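Local structure of beta-methylmalyl-CoA dehydratase (Chloroflexus aurantiacus, 4E3E) at residues A91-A97 with E137-I143; V72-T76 with L105-S109; F52-L56 with T179-Y185. The protein catalyses the reversible dehydration of beta-methylmalyl-CoA to mesaconyl-CoA, a step of the glyoxylate assimilation cycle. All blocks are in the same frame, centred on the assembly; numbering follows the deposited sequence.

Contact 1: residues A91-A97 with E137-I143; sequences AGGRFGA and EVVLEYI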
ATOM      1  N   ALA A  91      -6.918 -29.194   3.609  1.00 26.67           N
ATOM      2  CA  ALA A  91      -7.872 -29.900   4.460  1.00 26.47           C
ATOM      3  C   ALA A  91      -7.585 -29.562   5.902  1.00 25.17           C
ATOM      4  O   ALA A  91      -6.459 -29.179   6.242  1.00 26.05           O
ATOM      5  CB  ALA A  91      -7.787 -31.411   4.249  1.00 25.32           C
ATOM      6  N   GLY A  92      -8.617 -29.675   6.737  1.00 25.22           N
ATOM      7  CA  GLY A  92      -8.460 -29.541   8.184  1.00 25.29           C
ATOM      8  C   GLY A  92      -7.842 -28.220   8.588  1.00 27.56           C
ATOM      9  O   GLY A  92      -7.006 -28.168   9.497  1.00 30.00           O
ATOM     10  N   GLY A  93      -8.245 -27.149   7.906  1.00 28.03           N
ATOM     11  CA  GLY A  93      -7.760 -25.807   8.230  1.00 25.21           C
ATOM     12  C   GLY A  93      -8.537 -25.236   9.392  1.00 26.34           C
ATOM     13  O   GLY A  93      -9.623 -24.698   9.193  1.00 29.49           O
ATOM     14  N   ARG A  94      -7.991 -25.363  10.605  1.00 24.78           N
ATOM     15  CA  ARG A  94      -8.676 -24.937  11.830  1.00 26.65           C
ATOM     16  C   ARG A  94      -8.049 -23.643  12.365  1.00 26.75           C
ATOM     17  O   ARG A  94      -6.853 -23.626  12.675  1.00 28.02           O
ATOM     18  CB  ARG A  94      -8.571 -26.036  12.898  1.00 23.00           C
ATOM     19  CG  ARG A  94      -9.260 -25.701  14.221  1.00 26.42           C
ATOM     20  CD  ARG A  94      -8.959 -26.752  15.274  1.00 28.69           C
ATOM     21  NE  ARG A  94      -7.536 -26.784  15.609  1.00 29.08           N
ATOM     22  CZ  ARG A  94      -6.966 -26.035  16.548  1.00 31.52           C
ATOM     23  NH1 ARG A  94      -7.696 -25.182  17.259  1.00 28.00           N
ATOM     24  NH2 ARG A  94      -5.663 -26.146  16.780  1.00 34.48           N
ATOM     25  N   PHE A  95      -8.844 -22.570  12.463  1.00 24.32           N
ATOM     26  CA  PHE A  95      -8.372 -21.330  13.100  1.00 24.89           C
ATOM     27  C   PHE A  95      -8.438 -21.492  14.613  1.00 25.14           C
ATOM     28  O   PHE A  95      -9.391 -22.054  15.127  1.00 32.25           O
ATOM     29  CB  PHE A  95      -9.153 -20.101  12.587  1.00 19.67           C
ATOM     30  CG  PHE A  95      -8.799 -19.745  11.153  1.00 21.56           C
ATOM     31  CD1 PHE A  95      -7.723 -18.890  10.873  1.00 25.40           C
ATOM     32  CD2 PHE A  95      -9.498 -20.303  10.088  1.00 21.85           C
ATOM     33  CE1 PHE A  95      -7.369 -18.597   9.548  1.00 25.17           C
ATOM     34  CE2 PHE A  95      -9.156 -20.002   8.768  1.00 22.90           C
ATOM     35  CZ  PHE A  95      -8.086 -19.155   8.494  1.00 23.71           C
ATOM     36  N   GLY A  96      -7.400 -21.046  15.315  1.00 26.07           N
ATOM     37  CA  GLY A  96      -7.275 -21.286  16.754  1.00 26.90           C
ATOM     38  C   GLY A  96      -7.429 -19.970  17.503  1.00 29.67           C
ATOM     39  O   GLY A  96      -8.464 -19.326  17.410  1.00 31.61           O
ATOM     40  N   ALA A  97      -6.400 -19.554  18.236  1.00 29.99           N
ATOM     41  CA  ALA A  97      -6.455 -18.277  18.949  1.00 32.18           C
ATOM     42  C   ALA A  97      -6.588 -17.095  17.985  1.00 27.99           C
ATOM     43  O   ALA A  97      -6.038 -17.103  16.869  1.00 25.54           O
ATOM     44  CB  ALA A  97      -5.237 -18.104  19.849  1.00 31.19           C
ATOM     45  N   GLU A 137       0.677 -20.224  21.199  1.00 32.32           N
ATOM     46  CA  GLU A 137      -0.694 -20.693  20.926  1.00 26.07           C
ATOM     47  C   GLU A 137      -0.868 -20.865  19.423  1.00 27.06           C
ATOM     48  O   GLU A 137      -0.449 -20.012  18.657  1.00 27.95           O
ATOM     49  CB  GLU A 137      -1.724 -19.687  21.427  1.00 27.60           C
ATOM     50  CG  GLU A 137      -1.623 -19.380  22.926  1.00 30.60           C
ATOM     51  CD  GLU A 137      -2.535 -18.229  23.357  1.00 44.87           C
ATOM     52  OE1 GLU A 137      -2.472 -17.113  22.768  1.00 40.91           O
ATOM     53  OE2 GLU A 137      -3.322 -18.440  24.299  1.00 62.47           O
ATOM     54  N   VAL A 138      -1.490 -21.967  19.013  1.00 24.58           N
ATOM     55  CA  VAL A 138      -1.794 -22.215  17.610  1.00 25.56           C
ATOM     56  C   VAL A 138      -2.900 -21.254  17.184  1.00 27.60           C
ATOM     57  O   VAL A 138      -3.941 -21.175  17.835  1.00 27.09           O
ATOM     58  CB  VAL A 138      -2.246 -23.677  17.425  1.00 29.09           C
ATOM     59  CG1 VAL A 138      -2.723 -23.932  16.004  1.00 26.97           C
ATOM     60  CG2 VAL A 138      -1.116 -24.643  17.834  1.00 27.79           C
ATOM     61  N   VAL A 139      -2.654 -20.512  16.106  1.00 26.86           N
ATOM     62  CA  VAL A 139      -3.628 -19.577  15.562  1.00 26.86           C
ATOM     63  C   VAL A 139      -4.226 -20.180  14.299  1.00 24.97           C
ATOM     64  O   VAL A 139      -5.324 -19.802  13.875  1.00 25.55           O
ATOM     65  CB  VAL A 139      -3.006 -18.178  15.284  1.00 23.93           C
ATOM     66  CG1 VAL A 139      -2.420 -17.593  16.587  1.00 20.87           C
ATOM     67  CG2 VAL A 139      -1.961 -18.244  14.182  1.00 23.87           C
ATOM     68  N   LEU A 140      -3.502 -21.133  13.721  1.00 23.82           N
ATOM     69  CA  LEU A 140      -3.947 -21.814  12.517  1.00 24.80           C
ATOM     70  C   LEU A 140      -3.138 -23.084  12.305  1.00 26.71           C
ATOM     71  O   LEU A 140      -1.910 -23.090  12.463  1.00 27.11           O
ATOM     72  CB  LEU A 140      -3.767 -20.902  11.308  1.00 22.53           C
ATOM     73  CG  LEU A 140      -4.013 -21.492   9.910  1.00 24.54           C
ATOM     74  CD1 LEU A 140      -5.470 -21.917   9.752  1.00 22.23           C
ATOM     75  CD2 LEU A 140      -3.610 -20.494   8.829  1.00 23.83           C
ATOM     76  N   GLU A 141      -3.839 -24.155  11.959  1.00 27.00           N
ATOM     77  CA  GLU A 141      -3.204 -25.357  11.418  1.00 28.34           C
ATOM     78  C   GLU A 141      -4.003 -25.844  10.207  1.00 26.42           C
ATOM     79  O   GLU A 141      -5.217 -25.665  10.147  1.00 28.33           O
ATOM     80  CB  GLU A 141      -3.079 -26.457  12.481  1.00 27.61           C
ATOM     81  CG  GLU A 141      -4.414 -26.973  13.009  1.00 31.95           C
ATOM     82  CD  GLU A 141      -4.253 -28.111  13.996  1.00 41.65           C
ATOM     83  OE1 GLU A 141      -3.365 -28.961  13.803  1.00 39.51           O
ATOM     84  OE2 GLU A 141      -5.013 -28.158  14.970  1.00 50.49           O
ATOM     85  N   TYR A 142      -3.328 -26.452   9.247  1.00 27.79           N
ATOM     86  CA  TYR A 142      -4.007 -27.003   8.072  1.00 29.54           C
ATOM     87  C   TYR A 142      -3.098 -28.027   7.401  1.00 30.11           C
ATOM     88  O   TYR A 142      -1.898 -28.118   7.707  1.00 29.90           O
ATOM     89  CB  TYR A 142      -4.409 -25.900   7.074  1.00 28.97           C
ATOM     90  CG  TYR A 142      -3.227 -25.133   6.520  1.00 30.62           C
ATOM     91  CD1 TYR A 142      -2.468 -25.650   5.471  1.00 27.76           C
ATOM     92  CD2 TYR A 142      -2.857 -23.897   7.059  1.00 32.11           C
ATOM     93  CE1 TYR A 142      -1.362 -24.963   4.973  1.00 31.03           C
ATOM     94  CE2 TYR A 142      -1.758 -23.202   6.571  1.00 31.55           C
ATOM     95  CZ  TYR A 142      -1.013 -23.742   5.526  1.00 27.52           C
ATOM     96  OH  TYR A 142       0.084 -23.074   5.028  1.00 28.14           O
ATOM     97  N   ILE A 143      -3.684 -28.794   6.491  1.00 27.15           N
ATOM     98  CA  ILE A 143      -2.940 -29.704   5.651  1.00 27.43           C
ATOM     99  C   ILE A 143      -3.055 -29.173   4.237  1.00 27.79           C
ATOM    100  O   ILE A 143      -4.117 -28.714   3.823  1.00 30.26           O
ATOM    101  CB  ILE A 143      -3.520 -31.134   5.731  1.00 26.95           C
ATOM    102  CG1 ILE A 143      -3.259 -31.737   7.118  1.00 27.09           C
ATOM    103  CG2 ILE A 143      -2.963 -32.025   4.624  1.00 29.86           C
ATOM    104  CD1 ILE A 143      -4.186 -32.884   7.442  1.00 30.84           C
TER
HETATM  105  O   HOH W   1      -6.588 -17.363  14.248  1.00 35.29           O
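Ala91 and Ile143 form an antiparallel hydrogen-bonded pair between strands 84-95 and 138-149 of the HotDog-fold sheet, and Arg94 with Glu141 forms the next. The register slips by one residue between them, a beta bulge at Gly92-Gly93, where Gly92 has positive phi. Beyond the strand, Gly96 N bonds to Val139 O at 2.8 Å and Ala97 N to Val138 O; a water donates to Ala97 O and Val139 O. Gly96 and Ala97 belong to the probable substrate site. From its CB, the Arg94 chain runs extended through CG and CD, then bends at chi3 (64°). This turns the guanidinium edge to Glu141 in a side-on salt bridge: NE donates to OE2 at 2.9 Å and NH2 to the same oxygen at 2.8 Å; NH2 also lies 3.8 Å from Val138 CG1. OE2 lies in the guanidinium plane, but the carboxylate, turned 81° to it, takes NE on the anti lone pair and NH2 from above its own plane. Glu141 OE1 is bonded to His128. An alanine in place of Glu141 would probably leave the Arg94 guanidinium without this charge partner and freer to turn. Leu140 CD1 sits over the buried Phe95 ring, 3.9 Å from its centroid.

Contact 2: residues V72-T76 with L105-S109; sequences VFGKT and LSTTS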
ATOM      1  N   VAL A  72       0.842 -17.246   7.225  1.00 26.63           N
ATOM      2  CA  VAL A  72       1.264 -18.603   7.614  1.00 26.88           C
ATOM      3  C   VAL A  72       1.684 -19.400   6.362  1.00 26.53           C
ATOM      4  O   VAL A  72       2.786 -19.983   6.309  1.00 27.02           O
ATOM      5  CB  VAL A  72       0.165 -19.324   8.436  1.00 22.71           C
ATOM      6  CG1 VAL A  72       0.467 -20.818   8.578  1.00 26.85           C
ATOM      7  CG2 VAL A  72       0.052 -18.696   9.834  1.00 21.90           C
ATOM      8  N   PHE A  73       0.826 -19.387   5.348  1.00 25.27           N
ATOM      9  CA  PHE A  73       1.128 -20.033   4.058  1.00 24.32           C
ATOM     10  C   PHE A  73       2.413 -19.500   3.433  1.00 24.52           C
ATOM     11  O   PHE A  73       3.287 -20.282   3.032  1.00 25.49           O
ATOM     12  CB  PHE A  73      -0.064 -19.881   3.106  1.00 24.52           C
ATOM     13  CG  PHE A  73       0.100 -20.567   1.764  1.00 25.10           C
ATOM     14  CD1 PHE A  73       0.895 -20.020   0.761  1.00 26.15           C
ATOM     15  CD2 PHE A  73      -0.612 -21.742   1.479  1.00 28.84           C
ATOM     16  CE1 PHE A  73       0.998 -20.641  -0.498  1.00 27.59           C
ATOM     17  CE2 PHE A  73      -0.517 -22.354   0.235  1.00 32.04           C
ATOM     18  CZ  PHE A  73       0.294 -21.807  -0.761  1.00 26.97           C
ATOM     19  N   GLY A  74       2.534 -18.177   3.347  1.00 26.15           N
ATOM     20  CA  GLY A  74       3.721 -17.551   2.757  1.00 27.85           C
ATOM     21  C   GLY A  74       5.045 -18.001   3.364  1.00 24.35           C
ATOM     22  O   GLY A  74       6.002 -18.242   2.639  1.00 25.80           O
ATOM     23  N   LYS A  75       5.104 -18.109   4.693  1.00 24.15           N
ATOM     24  CA  LYS A  75       6.306 -18.593   5.381  1.00 26.81           C
ATOM     25  C   LYS A  75       6.761 -19.976   4.918  1.00 25.29           C
ATOM     26  O   LYS A  75       7.960 -20.282   4.967  1.00 26.24           O
ATOM     27  CB  LYS A  75       6.091 -18.682   6.896  1.00 29.29           C
ATOM     28  CG  LYS A  75       5.518 -17.450   7.540  1.00 35.98           C
ATOM     29  CD  LYS A  75       6.495 -16.325   7.448  1.00 34.68           C
ATOM     30  CE  LYS A  75       5.876 -15.101   6.801  1.00 29.79           C
ATOM     31  NZ  LYS A  75       7.089 -14.272   6.637  1.00 32.35           N
ATOM     32  N   THR A  76       5.808 -20.808   4.499  1.00 23.81           N
ATOM     33  CA  THR A  76       6.105 -22.200   4.141  1.00 23.43           C
ATOM     34  C   THR A  76       6.607 -22.290   2.709  1.00 25.66           C
ATOM     35  O   THR A  76       7.252 -23.280   2.329  1.00 27.81           O
ATOM     36  CB  THR A  76       4.871 -23.138   4.269  1.00 25.83           C
ATOM     37  OG1 THR A  76       3.968 -22.954   3.154  1.00 23.22           O
ATOM     38  CG2 THR A  76       4.155 -22.924   5.577  1.00 25.46           C
ATOM     39  N   LEU A 105       3.736 -14.206  14.370  1.00 24.43           N
ATOM     40  CA  LEU A 105       3.483 -15.572  13.925  1.00 26.87           C
ATOM     41  C   LEU A 105       4.753 -16.242  13.411  1.00 32.28           C
ATOM     42  O   LEU A 105       5.554 -15.635  12.687  1.00 30.62           O
ATOM     43  CB  LEU A 105       2.392 -15.603  12.839  1.00 28.81           C
ATOM     44  CG  LEU A 105       1.040 -14.919  13.133  1.00 26.34           C
ATOM     45  CD1 LEU A 105       0.025 -15.254  12.053  1.00 26.46           C
ATOM     46  CD2 LEU A 105       0.476 -15.261  14.517  1.00 25.29           C
ATOM     47  N   SER A 106       4.939 -17.492  13.816  1.00 36.09           N
ATOM     48  CA  SER A 106       5.948 -18.358  13.208  1.00 37.37           C
ATOM     49  C   SER A 106       5.299 -19.670  12.779  1.00 37.21           C
ATOM     50  O   SER A 106       4.279 -20.091  13.340  1.00 32.12           O
ATOM     51  CB  SER A 106       7.129 -18.593  14.145  1.00 34.49           C
ATOM     52  OG  SER A 106       6.700 -18.678  15.479  1.00 45.70           O
ATOM     53  N   THR A 107       5.894 -20.303  11.779  1.00 36.43           N
ATOM     54  CA  THR A 107       5.284 -21.458  11.137  1.00 35.36           C
ATOM     55  C   THR A 107       6.261 -22.635  11.083  1.00 30.03           C
ATOM     56  O   THR A 107       7.477 -22.461  10.907  1.00 31.20           O
ATOM     57  CB  THR A 107       4.745 -21.089   9.736  1.00 33.79           C
ATOM     58  OG1 THR A 107       3.879 -19.953   9.854  1.00 38.33           O
ATOM     59  CG2 THR A 107       3.931 -22.255   9.126  1.00 28.56           C
ATOM     60  N   THR A 108       5.729 -23.835  11.275  1.00 28.09           N
ATOM     61  CA  THR A 108       6.503 -25.051  11.063  1.00 28.35           C
ATOM     62  C   THR A 108       5.636 -25.960  10.232  1.00 31.34           C
ATOM     63  O   THR A 108       4.408 -25.885  10.321  1.00 32.69           O
ATOM     64  CB  THR A 108       6.840 -25.762  12.380  1.00 30.96           C
ATOM     65  OG1 THR A 108       5.626 -26.210  12.978  1.00 34.37           O
ATOM     66  CG2 THR A 108       7.550 -24.822  13.346  1.00 27.74           C
ATOM     67  N   SER A 109       6.270 -26.797   9.415  1.00 27.48           N
ATOM     68  CA  SER A 109       5.568 -27.792   8.604  1.00 25.16           C
ATOM     69  C   SER A 109       6.142 -29.186   8.838  1.00 28.43           C
ATOM     70  O   SER A 109       7.362 -29.355   8.977  1.00 28.67           O
ATOM     71  CB  SER A 109       5.661 -27.462   7.107  1.00 23.51           C
ATOM     72  OG  SER A 109       4.963 -26.267   6.819  1.00 25.93           O
TER
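Val72 and Thr107 bring helix 72-76 and strand 105-109 together, their segment axes 7.9 Å apart at closest and inclined at 53°. No hydrogen bond crosses between them; the contact is made by buried side chains. Thr107 is the central residue, and both its branches meet Val72. OG1 stands beside the backbone N (chi1 -53°), which puts CG2 anti to that N, where it touches Thr76 CG2 at 3.6 Å and also approaches Val72 CG1. OG1 lies 3.7 Å from Val72 CA and 3.8 Å from Lys75 CG; although Val72 O is also 3.7 Å off, this buried hydroxyl has no hydrogen-bonding partner in the model. Toward the start of the strand segment, Leu105 CD1 meets Val72 CG2 at 4.1 Å, the two side chains crossing at about a right angle. At the other end, Thr76 CG2 packs 3.7 Å from Ser109 OG, a hydroxyl bonded to Ser129 and His22. The Thr76 hydroxyl serves its own helix: OG1 donates to Phe73 O at 2.8 Å, on a lone pair in the carbonyl plane, and is also bonded to Arg144. Lys75 packs on Thr107 by CB and CG, while NZ bonds to Gln226 and Thr24 O. Helix 65-80 is one of the chain's two long helices packed on the curved sheet, as the sausage in the bun of the HotDog fold.

Contact 3: residues F52-L56 with T179-Y185; sequences FAQSL and TVSAANY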
ATOM      1  N   PHE A  52     -16.713  -2.073  17.216  1.00 26.82           N
ATOM      2  CA  PHE A  52     -17.598  -3.161  16.825  1.00 26.68           C
ATOM      3  C   PHE A  52     -17.067  -4.483  17.388  1.00 28.43           C
ATOM      4  O   PHE A  52     -17.814  -5.238  18.017  1.00 30.15           O
ATOM      5  CB  PHE A  52     -17.733  -3.221  15.299  1.00 26.56           C
ATOM      6  CG  PHE A  52     -18.743  -4.235  14.810  1.00 35.40           C
ATOM      7  CD1 PHE A  52     -18.371  -5.564  14.599  1.00 29.43           C
ATOM      8  CD2 PHE A  52     -20.071  -3.853  14.540  1.00 38.06           C
ATOM      9  CE1 PHE A  52     -19.299  -6.502  14.151  1.00 32.19           C
ATOM     10  CE2 PHE A  52     -21.001  -4.787  14.073  1.00 30.25           C
ATOM     11  CZ  PHE A  52     -20.614  -6.115  13.890  1.00 37.01           C
ATOM     12  N   ALA A  53     -15.771  -4.738  17.198  1.00 26.76           N
ATOM     13  CA  ALA A  53     -15.139  -5.958  17.705  1.00 27.02           C
ATOM     14  C   ALA A  53     -15.208  -6.032  19.230  1.00 30.92           C
ATOM     15  O   ALA A  53     -15.506  -7.103  19.803  1.00 28.25           O
ATOM     16  CB  ALA A  53     -13.709  -6.063  17.213  1.00 23.58           C
ATOM     17  N   GLN A  54     -14.991  -4.896  19.892  1.00 28.02           N
ATOM     18  CA  GLN A  54     -15.075  -4.861  21.360  1.00 30.98           C
ATOM     19  C   GLN A  54     -16.473  -5.132  21.899  1.00 31.87           C
ATOM     20  O   GLN A  54     -16.616  -5.730  22.965  1.00 32.64           O
ATOM     21  CB  GLN A  54     -14.535  -3.545  21.914  1.00 30.66           C
ATOM     22  CG  GLN A  54     -13.022  -3.471  21.812  1.00 31.07           C
ATOM     23  CD  GLN A  54     -12.478  -2.085  22.064  1.00 31.68           C
ATOM     24  OE1 GLN A  54     -13.205  -1.095  22.004  1.00 37.10           O
ATOM     25  NE2 GLN A  54     -11.181  -2.004  22.328  1.00 27.96           N
ATOM     26  N   SER A  55     -17.504  -4.715  21.161  1.00 31.35           N
ATOM     27  CA  SER A  55     -18.882  -4.983  21.582  1.00 36.84           C
ATOM     28  C   SER A  55     -19.186  -6.487  21.519  1.00 37.50           C
ATOM     29  O   SER A  55     -20.173  -6.953  22.091  1.00 38.43           O
ATOM     30  CB  SER A  55     -19.881  -4.211  20.730  1.00 36.35           C
ATOM     31  OG  SER A  55     -19.972  -4.797  19.433  1.00 40.99           O
ATOM     32  N   LEU A  56     -18.336  -7.234  20.819  1.00 34.54           N
ATOM     33  CA  LEU A  56     -18.459  -8.686  20.760  1.00 31.29           C
ATOM     34  C   LEU A  56     -17.526  -9.366  21.751  1.00 30.90           C
ATOM     35  O   LEU A  56     -17.434 -10.594  21.777  1.00 33.72           O
ATOM     36  CB  LEU A  56     -18.197  -9.193  19.340  1.00 29.19           C
ATOM     37  CG  LEU A  56     -19.084  -8.558  18.265  1.00 36.23           C
ATOM     38  CD1 LEU A  56     -18.796  -9.182  16.905  1.00 33.66           C
ATOM     39  CD2 LEU A  56     -20.569  -8.645  18.612  1.00 41.91           C
ATOM     40  N   THR A 179     -18.706 -13.113  21.328  1.00 35.44           N
ATOM     41  CA  THR A 179     -20.061 -13.371  21.789  1.00 32.19           C
ATOM     42  C   THR A 179     -20.984 -12.299  21.255  1.00 34.09           C
ATOM     43  O   THR A 179     -20.620 -11.127  21.217  1.00 35.46           O
ATOM     44  CB  THR A 179     -20.131 -13.327  23.323  1.00 36.61           C
ATOM     45  OG1 THR A 179     -19.171 -14.240  23.858  1.00 42.26           O
ATOM     46  CG2 THR A 179     -21.520 -13.727  23.805  1.00 35.62           C
ATOM     47  N   VAL A 180     -22.191 -12.701  20.872  1.00 31.79           N
ATOM     48  CA  VAL A 180     -23.163 -11.779  20.305  1.00 35.20           C
ATOM     49  C   VAL A 180     -24.390 -11.709  21.200  1.00 41.29           C
ATOM     50  O   VAL A 180     -24.876 -12.737  21.662  1.00 40.05           O
ATOM     51  CB  VAL A 180     -23.616 -12.244  18.907  1.00 37.21           C
ATOM     52  CG1 VAL A 180     -24.660 -11.298  18.340  1.00 41.41           C
ATOM     53  CG2 VAL A 180     -22.435 -12.324  17.969  1.00 38.68           C
ATOM     54  N   SER A 181     -24.890 -10.507  21.455  1.00 43.15           N
ATOM     55  CA  SER A 181     -26.261 -10.391  21.952  1.00 47.98           C
ATOM     56  C   SER A 181     -27.021  -9.418  21.082  1.00 49.43           C
ATOM     57  O   SER A 181     -26.454  -8.429  20.606  1.00 45.23           O
ATOM     58  CB  SER A 181     -26.316  -9.987  23.428  1.00 53.48           C
ATOM     59  OG  SER A 181     -25.702  -8.734  23.640  1.00 51.71           O
ATOM     60  N   ALA A 182     -28.295  -9.726  20.852  1.00 55.70           N
ATOM     61  CA  ALA A 182     -29.199  -8.846  20.116  1.00 59.12           C
ATOM     62  C   ALA A 182     -29.120  -7.415  20.644  1.00 57.94           C
ATOM     63  O   ALA A 182     -29.073  -6.457  19.868  1.00 73.56           O
ATOM     64  CB  ALA A 182     -30.623  -9.369  20.215  1.00 70.48           C
ATOM     65  N   ALA A 183     -29.073  -7.286  21.967  1.00 62.78           N
ATOM     66  CA  ALA A 183     -29.037  -5.989  22.644  1.00 71.20           C
ATOM     67  C   ALA A 183     -27.797  -5.165  22.294  1.00 65.82           C
ATOM     68  O   ALA A 183     -27.707  -3.988  22.637  1.00 75.74           O
ATOM     69  CB  ALA A 183     -29.132  -6.188  24.152  1.00 74.47           C
ATOM     70  N   ASN A 184     -26.858  -5.783  21.592  1.00 62.64           N
ATOM     71  CA  ASN A 184     -25.540  -5.208  21.397  1.00 61.21           C
ATOM     72  C   ASN A 184     -25.007  -5.428  19.981  1.00 64.51           C
ATOM     73  O   ASN A 184     -23.811  -5.239  19.727  1.00 67.61           O
ATOM     74  CB  ASN A 184     -24.579  -5.834  22.414  1.00 63.71           C
ATOM     75  CG  ASN A 184     -23.518  -4.866  22.902  1.00 75.63           C
ATOM     76  OD1 ASN A 184     -23.768  -3.669  23.056  1.00 94.66           O
ATOM     77  ND2 ASN A 184     -22.326  -5.390  23.166  1.00 83.25           N
ATOM     78  N   TYR A 185     -25.884  -5.831  19.061  1.00 51.14           N
ATOM     79  CA  TYR A 185     -25.459  -6.104  17.676  1.00 43.26           C
ATOM     80  C   TYR A 185     -26.139  -5.172  16.676  1.00 39.97           C
ATOM     81  O   TYR A 185     -27.329  -5.319  16.389  1.00 43.14           O
ATOM     82  CB  TYR A 185     -25.720  -7.573  17.300  1.00 43.65           C
ATOM     83  CG  TYR A 185     -25.019  -7.995  16.032  1.00 37.02           C
ATOM     84  CD1 TYR A 185     -23.678  -8.369  16.053  1.00 38.41           C
ATOM     85  CD2 TYR A 185     -25.689  -8.016  14.808  1.00 39.67           C
ATOM     86  CE1 TYR A 185     -23.022  -8.748  14.896  1.00 32.42           C
ATOM     87  CE2 TYR A 185     -25.040  -8.398  13.642  1.00 35.60           C
ATOM     88  CZ  TYR A 185     -23.705  -8.758  13.697  1.00 30.17           C
ATOM     89  OH  TYR A 185     -23.038  -9.146  12.561  1.00 26.75           O
TER
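Leu56, just after helix 50-55, meets the loop 179-185 at the periphery of this HotDog-fold chain, where the loop leads from strand 138-149 toward helix 187-190. Two hydrogen bonds cross the contact. Thr179 N donates to Leu56 O at 2.9 Å with an N-H...O angle of 169°, a nearly straight backbone bond. Asn184 ND2 approaches Ser55 O at 2.9 Å, but this bond is bent and weak, and Asn184 is poorly ordered. Within the helix end, Ser55 OG turns back to Phe52 O, 2.6 Å away, directing its hydroxyl into its own helix while CB faces the Asn184 amide. Tyr185 OH makes a weak bond to Asn267. The apolar contacts lie deeper. Leu56 CD2 comes to the edge of the Tyr185 ring, 4.0 Å from CD1, and CD2 also touches Val180 CG2 at 4.2 Å. Leu46 and Leu269 also pack on Leu56, while Pro349 of strand 338-349 touches both Val180 and Tyr185. The aromatic contact is an offset edge-to-face pair, with the edge of Phe52 toward the face of Tyr185 and the ring planes 65° apart. Phe52 has CG anti to its backbone N (chi1 -174°), which carries the ring out toward the loop. The nearest approach of the two rings is Phe52 CZ to Tyr185 CE1, 3.7 Å.

How the contacts relate
Contacts 1 and 2 reach the same antiparallel sheet, their centres 11 Å apart. They touch where Tyr142 CE2 lies 3.8 Å from Val72 CG1 of helix 65-80, and directly between strands where Val139 CG2 lies 3.9 Å from Leu105 CD2. Contact 3 stands apart: its centre is about 25 Å from that of contact 1 and 32 Å from that of contact 2. In sequence it brackets both. The probable substrate site is closest to contact 1, which contains Gly96 and Ala97 and whose Phe95 side chain is about 4 Å from that of Ser65. Contact 2 is further off, with the Leu105 side chain about 7 Å from that of Ile63. In contact 3, the Phe52 side chain is about 8 Å from that of Pro62.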